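Local coordinates for protein putative nitroreductase (Thermotoga maritima, PDB 1VKW) that probably acts as an oxidoreductase of the nitroreductase family, although its substrate and exact reaction are not established, at residues 125-130 with 160-165; 14-19 with 191-196; 75-80 with 178-183. One frame throughout, in Å; residues are numbered along the deposited sequence.

Contact 1. Residues 125-130 with 160-165; sequences RKRRPI and NRQPWK. With SO4 (sulfate ion), chain C.
Arg128 and Gln162 join two irregular loops at the surface of this nitroreductase-family fold, one running into helix 130-133 and the other into strand 165-168. Gln162 OE1 accepts from Arg128 N at 2.9 Å, in the amide plane and on a lone pair, nearly straight at 168°. The Arg128 guanidinium lies almost parallel to the Gln162 amide, planes 19° apart, with Gln162 CD over one face toward the rim. Its NH1 and NH2 grip Arg161 O end-on, each at 3.1 Å and both from the same face of that carbonyl.

Two residues earlier, Lys126 O is held by two donors: Asn160 ND2 at 3.1 Å, and Arg127 NH1 from the opposite face of the carbonyl plane. Asn160 CG stands anti to its backbone N (chi1 -158°), and OD1 sits over one face of the Arg127 guanidinium. At that group's edge, Arg127 NH2 (2.9 Å) and NH1 both donate to O2 of a sulfate, probably from the crystallisation liquor. Arg127 also donates to the carbonyls of Ile153 and Leu154, at and just past the end of helix 143-153. An alanine in place of Arg127 would probably leave those carbonyls without this donor, sulfate O2 without both, and Lys126 O less firmly held. Behind this shell, Gln162 NE2 donates to Asn160 O at 2.8 Å, fixing the amide with OE1 turned to Arg128 N.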
loop_
_atom_site.group_PDB
_atom_site.type_symbol
_atom_site.label_atom_id
_atom_site.label_comp_id
_atom_site.label_asym_id
_atom_site.label_seq_id
_atom_site.Cartn_x
_atom_site.Cartn_y
_atom_site.Cartn_z
ATOM N N ARG A 125 -16.273 -1.277 4.201
ATOM C CA ARG A 125 -15.381 -1.746 3.151
ATOM C C ARG A 125 -16.210 -2.446 2.110
ATOM O O ARG A 125 -16.807 -3.486 2.380
ATOM C CB ARG A 125 -14.348 -2.710 3.709
ATOM C CG ARG A 125 -12.973 -2.583 3.070
ATOM C CD ARG A 125 -11.902 -2.843 4.087
ATOM N NE ARG A 125 -10.603 -2.290 3.767
ATOM C CZ ARG A 125 -9.555 -2.398 4.569
ATOM N NH1 ARG A 125 -9.669 -3.013 5.735
ATOM N NH2 ARG A 125 -8.386 -1.898 4.216
ATOM N N LYS A 126 -16.261 -1.861 0.926
ATOM C CA LYS A 126 -16.974 -2.470 -0.176
ATOM C C LYS A 126 -15.954 -2.999 -1.147
ATOM O O LYS A 126 -15.109 -2.259 -1.643
ATOM C CB LYS A 126 -17.898 -1.460 -0.842
ATOM C CG LYS A 126 -19.074 -1.056 0.041
ATOM C CD LYS A 126 -20.062 -0.168 -0.718
ATOM C CE LYS A 126 -21.469 -0.279 -0.176
ATOM N NZ LYS A 126 -22.459 0.117 -1.227
ATOM N N ARG A 127 -16.035 -4.297 -1.408
ATOM C CA ARG A 127 -15.206 -4.917 -2.416
ATOM C C ARG A 127 -16.045 -5.933 -3.139
ATOM O O ARG A 127 -16.957 -6.554 -2.557
ATOM C CB ARG A 127 -13.979 -5.606 -1.805
ATOM C CG ARG A 127 -12.931 -4.681 -1.218
ATOM C CD ARG A 127 -12.226 -3.791 -2.213
ATOM N NE ARG A 127 -11.147 -3.024 -1.576
ATOM C CZ ARG A 127 -11.319 -1.927 -0.838
ATOM N NH1 ARG A 127 -12.524 -1.408 -0.639
ATOM N NH2 ARG A 127 -10.264 -1.332 -0.298
ATOM N N ARG A 128 -15.725 -6.103 -4.414
ATOM C CA ARG A 128 -16.345 -7.138 -5.218
ATOM C C ARG A 128 -15.860 -8.494 -4.701
ATOM O O ARG A 128 -14.816 -8.569 -4.024
ATOM C CB ARG A 128 -16.003 -6.928 -6.692
ATOM C CG ARG A 128 -16.529 -5.592 -7.214
ATOM C CD ARG A 128 -16.572 -5.476 -8.730
ATOM N NE ARG A 128 -15.241 -5.512 -9.304
ATOM C CZ ARG A 128 -14.497 -4.443 -9.571
ATOM N NH1 ARG A 128 -14.933 -3.213 -9.308
ATOM N NH2 ARG A 128 -13.295 -4.614 -10.101
ATOM N N PRO A 129 -16.601 -9.557 -5.010
ATOM C CA PRO A 129 -16.250 -10.903 -4.538
ATOM C C PRO A 129 -14.868 -11.366 -4.997
ATOM O O PRO A 129 -14.447 -11.078 -6.114
ATOM C CB PRO A 129 -17.345 -11.783 -5.142
ATOM C CG PRO A 129 -18.449 -10.867 -5.428
ATOM C CD PRO A 129 -17.837 -9.564 -5.803
ATOM N N ILE A 130 -14.160 -12.083 -4.128
ATOM C CA ILE A 130 -12.788 -12.489 -4.436
ATOM C C ILE A 130 -12.713 -13.242 -5.753
ATOM O O ILE A 130 -11.755 -13.063 -6.513
ATOM C CB ILE A 130 -12.151 -13.305 -3.273
ATOM C CG1 ILE A 130 -10.729 -13.733 -3.634
ATOM C CG2 ILE A 130 -12.968 -14.517 -2.934
ATOM C CD1 ILE A 130 -9.852 -13.921 -2.404
ATOM N N ASN A 160 -12.276 3.413 -6.016
ATOM C CA ASN A 160 -12.613 2.022 -5.682
ATOM C C ASN A 160 -12.925 1.123 -6.884
ATOM O O ASN A 160 -13.731 0.188 -6.807
ATOM C CB ASN A 160 -13.754 1.947 -4.658
ATOM C CG ASN A 160 -13.774 0.617 -3.907
ATOM O OD1 ASN A 160 -12.730 0.004 -3.680
ATOM N ND2 ASN A 160 -14.968 0.160 -3.530
ATOM N N ARG A 161 -12.243 1.358 -7.992
ATOM C CA ARG A 161 -12.559 0.572 -9.173
ATOM C C ARG A 161 -11.940 -0.811 -9.138
ATOM O O ARG A 161 -12.360 -1.659 -9.911
ATOM C CB ARG A 161 -12.206 1.301 -10.448
ATOM C CG ARG A 161 -10.753 1.543 -10.675
ATOM C CD ARG A 161 -10.539 2.610 -11.732
ATOM N NE ARG A 161 -9.234 3.245 -11.616
ATOM C CZ ARG A 161 -8.870 4.329 -12.283
ATOM N NH1 ARG A 161 -9.695 4.902 -13.145
ATOM N NH2 ARG A 161 -7.662 4.827 -12.097
ATOM N N GLN A 162 -10.954 -1.025 -8.260
ATOM C CA GLN A 162 -10.417 -2.365 -7.954
ATOM C C GLN A 162 -9.970 -3.055 -9.236
ATOM O O GLN A 162 -10.455 -4.139 -9.561
ATOM C CB GLN A 162 -11.476 -3.218 -7.242
ATOM C CG GLN A 162 -11.993 -2.645 -5.941
ATOM C CD GLN A 162 -13.380 -3.168 -5.566
ATOM O OE1 GLN A 162 -13.550 -4.356 -5.257
ATOM N NE2 GLN A 162 -14.358 -2.276 -5.549
ATOM N N PRO A 163 -9.057 -2.415 -9.970
ATOM C CA PRO A 163 -8.775 -2.786 -11.359
ATOM C C PRO A 163 -7.777 -3.955 -11.522
ATOM O O PRO A 163 -6.843 -3.852 -12.313
ATOM C CB PRO A 163 -8.186 -1.486 -11.930
ATOM C CG PRO A 163 -7.456 -0.866 -10.762
ATOM C CD PRO A 163 -8.221 -1.273 -9.527
ATOM N N TRP A 164 -7.994 -5.058 -10.813
ATOM C CA TRP A 164 -7.004 -6.148 -10.776
ATOM C C TRP A 164 -7.529 -7.459 -11.313
ATOM O O TRP A 164 -8.668 -7.857 -11.051
ATOM C CB TRP A 164 -6.512 -6.375 -9.352
ATOM C CG TRP A 164 -6.216 -5.128 -8.612
ATOM C CD1 TRP A 164 -5.231 -4.233 -8.879
ATOM C CD2 TRP A 164 -6.902 -4.641 -7.456
ATOM N NE1 TRP A 164 -5.267 -3.208 -7.964
ATOM C CE2 TRP A 164 -6.276 -3.440 -7.073
ATOM C CE3 TRP A 164 -7.980 -5.102 -6.700
ATOM C CZ2 TRP A 164 -6.696 -2.690 -5.969
ATOM C CZ3 TRP A 164 -8.394 -4.351 -5.592
ATOM C CH2 TRP A 164 -7.748 -3.168 -5.246
ATOM N N LYS A 165 -6.681 -8.144 -12.064
ATOM C CA LYS A 165 -6.943 -9.520 -12.436
ATOM C C LYS A 165 -5.775 -10.317 -11.884
ATOM O O LYS A 165 -4.620 -9.976 -12.161
ATOM C CB LYS A 165 -7.045 -9.643 -13.958
ATOM C CG LYS A 165 -7.692 -10.911 -14.488
ATOM C CD LYS A 165 -7.976 -10.786 -16.019
ATOM C CE LYS A 165 -8.575 -12.051 -16.640
ATOM N NZ LYS A 165 -8.673 -11.987 -18.150
HETATM S S SO4 C . -11.166 2.107 1.193
HETATM O O1 SO4 C . -12.132 2.508 0.182
HETATM O O2 SO4 C . -11.311 0.691 1.452
HETATM O O3 SO4 C . -9.837 2.435 0.709
HETATM O O4 SO4 C . -11.426 2.827 2.441
#

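Contact 2. Residues 14-19 with 191-196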
loop_
_atom_site.group_PDB
_atom_site.type_symbol
_atom_site.label_atom_id
_atom_site.label_comp_id
_atom_site.label_asym_id
_atom_site.label_seq_id
_atom_site.Cartn_x
_atom_site.Cartn_y
_atom_site.Cartn_z
ATOM N N ASN A 14 1.129 -6.146 12.915
ATOM C CA ASN A 14 1.779 -6.849 11.818
ATOM C C ASN A 14 1.112 -6.466 10.501
ATOM O O ASN A 14 0.099 -5.763 10.489
ATOM C CB ASN A 14 1.788 -8.382 12.047
ATOM C CG ASN A 14 0.389 -9.010 12.059
ATOM O OD1 ASN A 14 -0.489 -8.645 11.270
ATOM N ND2 ASN A 14 0.195 -9.988 12.940
ATOM N N ILE A 15 1.709 -6.912 9.401
ATOM C CA ILE A 15 1.254 -6.561 8.067
ATOM C C ILE A 15 -0.238 -6.858 7.833
ATOM O O ILE A 15 -0.921 -6.091 7.162
ATOM C CB ILE A 15 2.140 -7.261 6.988
ATOM C CG1 ILE A 15 1.716 -6.847 5.575
ATOM C CG2 ILE A 15 2.091 -8.772 7.114
ATOM C CD1 ILE A 15 1.823 -5.344 5.304
ATOM N N PHE A 16 -0.735 -7.971 8.367
ATOM C CA PHE A 16 -2.130 -8.345 8.177
ATOM C C PHE A 16 -3.061 -7.345 8.868
ATOM O O PHE A 16 -4.084 -6.917 8.313
ATOM C CB PHE A 16 -2.386 -9.761 8.694
ATOM C CG PHE A 16 -1.510 -10.800 8.058
ATOM C CD1 PHE A 16 -1.575 -11.035 6.686
ATOM C CD2 PHE A 16 -0.612 -11.531 8.817
ATOM C CE1 PHE A 16 -0.759 -11.993 6.089
ATOM C CE2 PHE A 16 0.212 -12.487 8.225
ATOM C CZ PHE A 16 0.141 -12.714 6.864
ATOM N N GLU A 17 -2.682 -6.952 10.077
ATOM C CA GLU A 17 -3.478 -6.008 10.849
ATOM C C GLU A 17 -3.433 -4.622 10.200
ATOM O O GLU A 17 -4.450 -3.950 10.116
ATOM C CB GLU A 17 -2.998 -6.000 12.303
ATOM C CG GLU A 17 -3.208 -7.358 12.973
ATOM C CD GLU A 17 -2.477 -7.540 14.289
ATOM O OE1 GLU A 17 -1.442 -6.880 14.522
ATOM O OE2 GLU A 17 -2.940 -8.374 15.095
ATOM N N ALA A 18 -2.271 -4.213 9.697
ATOM C CA ALA A 18 -2.146 -2.928 8.985
ATOM C C ALA A 18 -3.037 -2.864 7.744
ATOM O O ALA A 18 -3.734 -1.873 7.525
ATOM C CB ALA A 18 -0.707 -2.675 8.597
ATOM N N ILE A 19 -3.014 -3.915 6.924
ATOM C CA ILE A 19 -3.871 -3.968 5.741
ATOM C C ILE A 19 -5.346 -3.925 6.151
ATOM O O ILE A 19 -6.140 -3.183 5.565
ATOM C CB ILE A 19 -3.573 -5.226 4.886
ATOM C CG1 ILE A 19 -2.187 -5.109 4.236
ATOM C CG2 ILE A 19 -4.656 -5.404 3.791
ATOM C CD1 ILE A 19 -1.634 -6.424 3.628
ATOM N N TYR A 191 3.239 -8.576 -2.099
ATOM C CA TYR A 191 4.643 -8.675 -1.730
ATOM C C TYR A 191 4.852 -8.744 -0.211
ATOM O O TYR A 191 5.519 -9.638 0.295
ATOM C CB TYR A 191 5.424 -7.503 -2.326
ATOM C CG TYR A 191 6.805 -7.403 -1.750
ATOM C CD1 TYR A 191 7.861 -8.141 -2.282
ATOM C CD2 TYR A 191 7.054 -6.588 -0.650
ATOM C CE1 TYR A 191 9.142 -8.056 -1.734
ATOM C CE2 TYR A 191 8.324 -6.503 -0.084
ATOM C CZ TYR A 191 9.362 -7.236 -0.631
ATOM O OH TYR A 191 10.611 -7.130 -0.065
ATOM N N LEU A 192 4.266 -7.800 0.513
ATOM C CA LEU A 192 4.433 -7.729 1.965
ATOM C C LEU A 192 3.822 -8.926 2.713
ATOM O O LEU A 192 4.394 -9.404 3.688
ATOM C CB LEU A 192 3.884 -6.395 2.499
ATOM C CG LEU A 192 4.658 -5.129 2.091
ATOM C CD1 LEU A 192 3.888 -3.873 2.469
ATOM C CD2 LEU A 192 6.058 -5.090 2.688
ATOM N N THR A 193 2.670 -9.421 2.271
ATOM C CA THR A 193 2.058 -10.577 2.937
ATOM C C THR A 193 2.798 -11.869 2.604
ATOM O O THR A 193 3.020 -12.715 3.485
ATOM C CB THR A 193 0.570 -10.704 2.599
ATOM O OG1 THR A 193 0.397 -10.743 1.183
ATOM C CG2 THR A 193 -0.202 -9.464 3.051
ATOM N N ALA A 194 3.230 -12.006 1.350
ATOM C CA ALA A 194 4.026 -13.171 0.949
ATOM C C ALA A 194 5.364 -13.236 1.699
ATOM O O ALA A 194 5.827 -14.315 2.076
ATOM C CB ALA A 194 4.255 -13.161 -0.563
ATOM N N ARG A 195 5.967 -12.071 1.921
ATOM C CA ARG A 195 7.219 -11.958 2.653
ATOM C C ARG A 195 7.045 -12.462 4.086
ATOM O O ARG A 195 7.875 -13.223 4.590
ATOM C CB ARG A 195 7.696 -10.500 2.657
ATOM C CG ARG A 195 9.075 -10.281 3.245
ATOM C CD ARG A 195 9.556 -8.835 3.138
ATOM N NE ARG A 195 8.882 -7.971 4.101
ATOM C CZ ARG A 195 9.055 -6.656 4.193
ATOM N NH1 ARG A 195 9.885 -6.019 3.372
ATOM N NH2 ARG A 195 8.387 -5.971 5.117
ATOM N N GLU A 196 5.955 -12.032 4.717
ATOM C CA GLU A 196 5.575 -12.494 6.054
ATOM C C GLU A 196 5.272 -13.997 6.097
ATOM O O GLU A 196 5.764 -14.703 6.984
ATOM C CB GLU A 196 4.358 -11.701 6.554
ATOM C CG GLU A 196 3.822 -12.128 7.912
ATOM C CD GLU A 196 4.823 -11.937 9.037
ATOM O OE1 GLU A 196 5.646 -10.999 8.958
ATOM O OE2 GLU A 196 4.782 -12.724 10.010
HETATM O O HOH W 1 4.288 -8.474 9.935
#
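Ile15 and Thr193 mark the closest backbone approach, CA to CA 6.6 Å, of helices 15-19 and 191-196, whose axes pass 10.3 Å apart and run nearer antiparallel than parallel, 154° between their directions.

Ile15 points at the second helix and divides its two branches. CG1 stands anti to the backbone N (chi1 -177°), and the CD1 beyond it rests against Leu192 CB at 3.6 Å, the two side chains crossing at about a right angle. CG2 takes the other direction and meets Glu196 CB at 3.7 Å, where the two side chains run antiparallel alongside one another. The same CG2 lies over the centre of the Phe16 ring. That ring reaches Glu196 CG with CE2 at 3.6 Å and comes near Thr193 CB with CE1, its plane 84° from that of the Glu196 carboxylate. One turn on, Ile19 CD1 presses on Thr193 CG2 at 3.4 Å, tighter than usual for two carbons. Thr193 OG1 bonds back to His189 O of its own helix, and CG2 stands anti to the carbonyl carbon, against Ile19. Leu89 of helix 74-93 and Met151 of helix 143-153 also pack on Ile19.

Polar groups gather at the start of the first helix. Asn14 and Glu17 form a capping box, and Asn14 is the N-cap. A water accepts from Ile15 N at 3.1 Å and donates to Glu196 OE1 at 3.0 Å, while OE2 pairs with Lys199. The chemistry is thus an apolar seam closed by a hydrated carboxylate, whose negative charge beside a helix N terminus would probably be favourable.

Contact 3. Residues 75-80 with 178-183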
loop_
_atom_site.group_PDB
_atom_site.type_symbol
_atom_site.label_atom_id
_atom_site.label_comp_id
_atom_site.label_asym_id
_atom_site.label_seq_id
_atom_site.Cartn_x
_atom_site.Cartn_y
_atom_site.Cartn_z
ATOM N N ASP A 75 5.712 1.801 -15.959
ATOM C CA ASP A 75 6.583 1.212 -14.918
ATOM C C ASP A 75 6.843 2.178 -13.748
ATOM O O ASP A 75 6.894 1.762 -12.583
ATOM C CB ASP A 75 7.922 0.752 -15.526
ATOM C CG ASP A 75 7.748 -0.337 -16.583
ATOM O OD1 ASP A 75 6.729 -1.062 -16.537
ATOM O OD2 ASP A 75 8.575 -0.543 -17.498
ATOM N N GLU A 76 7.000 3.464 -14.053
ATOM C CA GLU A 76 7.282 4.449 -13.009
ATOM C C GLU A 76 6.067 4.673 -12.122
ATOM O O GLU A 76 6.209 4.952 -10.930
ATOM C CB GLU A 76 7.747 5.782 -13.594
ATOM C CG GLU A 76 9.132 5.750 -14.234
ATOM C CD GLU A 76 9.096 5.605 -15.742
ATOM O OE1 GLU A 76 8.740 4.517 -16.242
ATOM O OE2 GLU A 76 9.439 6.586 -16.436
ATOM N N LEU A 77 4.874 4.567 -12.698
ATOM C CA LEU A 77 3.648 4.721 -11.919
ATOM C C LEU A 77 3.358 3.490 -11.039
ATOM O O LEU A 77 2.856 3.635 -9.928
ATOM C CB LEU A 77 2.464 5.038 -12.829
ATOM C CG LEU A 77 2.439 6.471 -13.370
ATOM C CD1 LEU A 77 1.414 6.582 -14.474
ATOM C CD2 LEU A 77 2.159 7.485 -12.270
ATOM N N VAL A 78 3.672 2.292 -11.531
ATOM C CA VAL A 78 3.625 1.075 -10.689
ATOM C C VAL A 78 4.553 1.266 -9.482
ATOM O O VAL A 78 4.179 0.956 -8.349
ATOM C CB VAL A 78 3.991 -0.207 -11.496
ATOM C CG1 VAL A 78 4.156 -1.414 -10.594
ATOM C CG2 VAL A 78 2.932 -0.509 -12.513
ATOM N N GLU A 79 5.748 1.800 -9.740
ATOM C CA GLU A 79 6.718 2.134 -8.703
ATOM C C GLU A 79 6.112 3.069 -7.671
ATOM O O GLU A 79 6.271 2.852 -6.470
ATOM C CB GLU A 79 7.963 2.798 -9.333
ATOM C CG GLU A 79 9.200 2.794 -8.446
ATOM C CD GLU A 79 9.776 1.399 -8.270
ATOM O OE1 GLU A 79 10.421 0.893 -9.215
ATOM O OE2 GLU A 79 9.585 0.811 -7.189
ATOM N N TYR A 80 5.429 4.115 -8.144
ATOM C CA TYR A 80 4.778 5.084 -7.257
ATOM C C TYR A 80 3.748 4.400 -6.349
ATOM O O TYR A 80 3.765 4.579 -5.128
ATOM C CB TYR A 80 4.136 6.224 -8.064
ATOM C CG TYR A 80 3.840 7.455 -7.222
ATOM C CD1 TYR A 80 4.780 8.464 -7.079
ATOM C CD2 TYR A 80 2.631 7.591 -6.541
ATOM C CE1 TYR A 80 4.526 9.581 -6.296
ATOM C CE2 TYR A 80 2.366 8.719 -5.755
ATOM C CZ TYR A 80 3.323 9.706 -5.634
ATOM O OH TYR A 80 3.083 10.823 -4.857
ATOM N N GLU A 178 -4.665 -2.294 -16.113
ATOM C CA GLU A 178 -4.457 -1.134 -16.991
ATOM C C GLU A 178 -4.098 0.151 -16.218
ATOM O O GLU A 178 -3.813 1.186 -16.830
ATOM C CB GLU A 178 -5.725 -0.850 -17.814
ATOM C CG GLU A 178 -6.389 -2.051 -18.484
ATOM C CD GLU A 178 -5.546 -2.688 -19.577
ATOM O OE1 GLU A 178 -4.307 -2.513 -19.595
ATOM O OE2 GLU A 178 -6.133 -3.390 -20.427
ATOM N N ARG A 179 -4.144 0.082 -14.890
ATOM C CA ARG A 179 -3.952 1.236 -14.010
ATOM C C ARG A 179 -2.688 1.031 -13.180
ATOM O O ARG A 179 -2.729 0.361 -12.143
ATOM C CB ARG A 179 -5.146 1.359 -13.064
ATOM C CG ARG A 179 -6.454 1.483 -13.771
ATOM C CD ARG A 179 -6.551 2.753 -14.571
ATOM N NE ARG A 179 -7.785 2.829 -15.318
ATOM C CZ ARG A 179 -8.105 3.838 -16.108
ATOM N NH1 ARG A 179 -7.273 4.869 -16.262
ATOM N NH2 ARG A 179 -9.261 3.818 -16.752
ATOM N N PRO A 180 -1.571 1.590 -13.642
ATOM C CA PRO A 180 -0.280 1.229 -13.090
ATOM C C PRO A 180 -0.136 1.567 -11.604
ATOM O O PRO A 180 0.402 0.766 -10.856
ATOM C CB PRO A 180 0.722 1.979 -13.987
ATOM C CG PRO A 180 -0.052 3.048 -14.668
ATOM C CD PRO A 180 -1.455 2.566 -14.745
ATOM N N VAL A 181 -0.673 2.699 -11.162
ATOM C CA VAL A 181 -0.556 3.068 -9.742
ATOM C C VAL A 181 -1.295 2.046 -8.874
ATOM O O VAL A 181 -0.730 1.519 -7.925
ATOM C CB VAL A 181 -1.054 4.502 -9.455
ATOM C CG1 VAL A 181 -0.847 4.859 -7.985
ATOM C CG2 VAL A 181 -0.314 5.501 -10.327
ATOM N N ASP A 182 -2.541 1.754 -9.240
ATOM C CA ASP A 182 -3.354 0.747 -8.553
ATOM C C ASP A 182 -2.689 -0.637 -8.587
ATOM O O ASP A 182 -2.703 -1.352 -7.595
ATOM C CB ASP A 182 -4.765 0.687 -9.162
ATOM C CG ASP A 182 -5.514 2.034 -9.074
ATOM O OD1 ASP A 182 -5.405 2.728 -8.044
ATOM O OD2 ASP A 182 -6.246 2.475 -9.983
ATOM N N LEU A 183 -2.105 -0.997 -9.733
ATOM C CA LEU A 183 -1.318 -2.226 -9.859
ATOM C C LEU A 183 -0.218 -2.283 -8.800
ATOM O O LEU A 183 -0.092 -3.279 -8.092
ATOM C CB LEU A 183 -0.678 -2.336 -11.250
ATOM C CG LEU A 183 -0.389 -3.769 -11.738
ATOM C CD1 LEU A 183 0.098 -3.741 -13.177
ATOM C CD2 LEU A 183 0.598 -4.500 -10.868
#
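Leu77 and Pro180 run alongside each other in the same direction where helix 74-93 packs on the first turn of helix 180-198, a helix-helix contact of the nitroreductase-family domain. Leu77 CB rests on both Pro180 CG and Pro180 CB, each at 3.7 Å, and Leu77 CD1 touches CG as well, so one side of the proline ring is lined by the leucine from CB to one of its methyls. The other methyl, CD2, meets Val181 CG2 at 3.7 Å, the two side chains crossing at a slant. Leu77 CG, anti to the carbonyl carbon (chi1 -75°), sets the fork from which CD1 goes to Pro180 and CD2 to Val181.

Val78 approaches the proline from a different direction, also on a slant. Its CG2 packs on Pro180 CB at 3.6 Å and, more loosely, on Leu183 CB at 4.2 Å. Pro180 CB is thus shared between Val78 and Leu77. Phe74 touches both Pro180 and Leu183, and Tyr212 of strand 211-215 lies against Val78 and Leu183, so the Val78 and Leu183 side is covered by that strand.

Pro180 opens the helix just after the N-cap Arg179, a place where a residue with no backbone N-H costs the helix no bond. The backbones come close, CA of Val78 to CA of Pro180 4.6 Å, and the chains meet through two CA-H...O contacts running in opposite senses. Val181 CA approaches Leu77 O at 3.5 Å, and Val78 CA approaches Pro180 O at 3.2 Å, with 148° at the hydrogen.

From the N terminus the chain meets 14-19, then 75-80, then 125-130, and the partners follow in reverse order: 160-165, 178-183, 191-196. The three loops are therefore nested without crossing, contact 1 inside contact 3 and contact 3 inside contact 2. Contacts 2 and 3 both use helix 180-198, fastening helix 15-21 and the start of helix 74-93 to it on opposite sides of the chain's centre, their own centres about 20 Å apart. Contact 1 joins two surface loops and touches both others: Arg125 NH2 probably bonds Ile19 O of contact 2, and Trp164 NE1 probably bonds Asp182 O of contact 3.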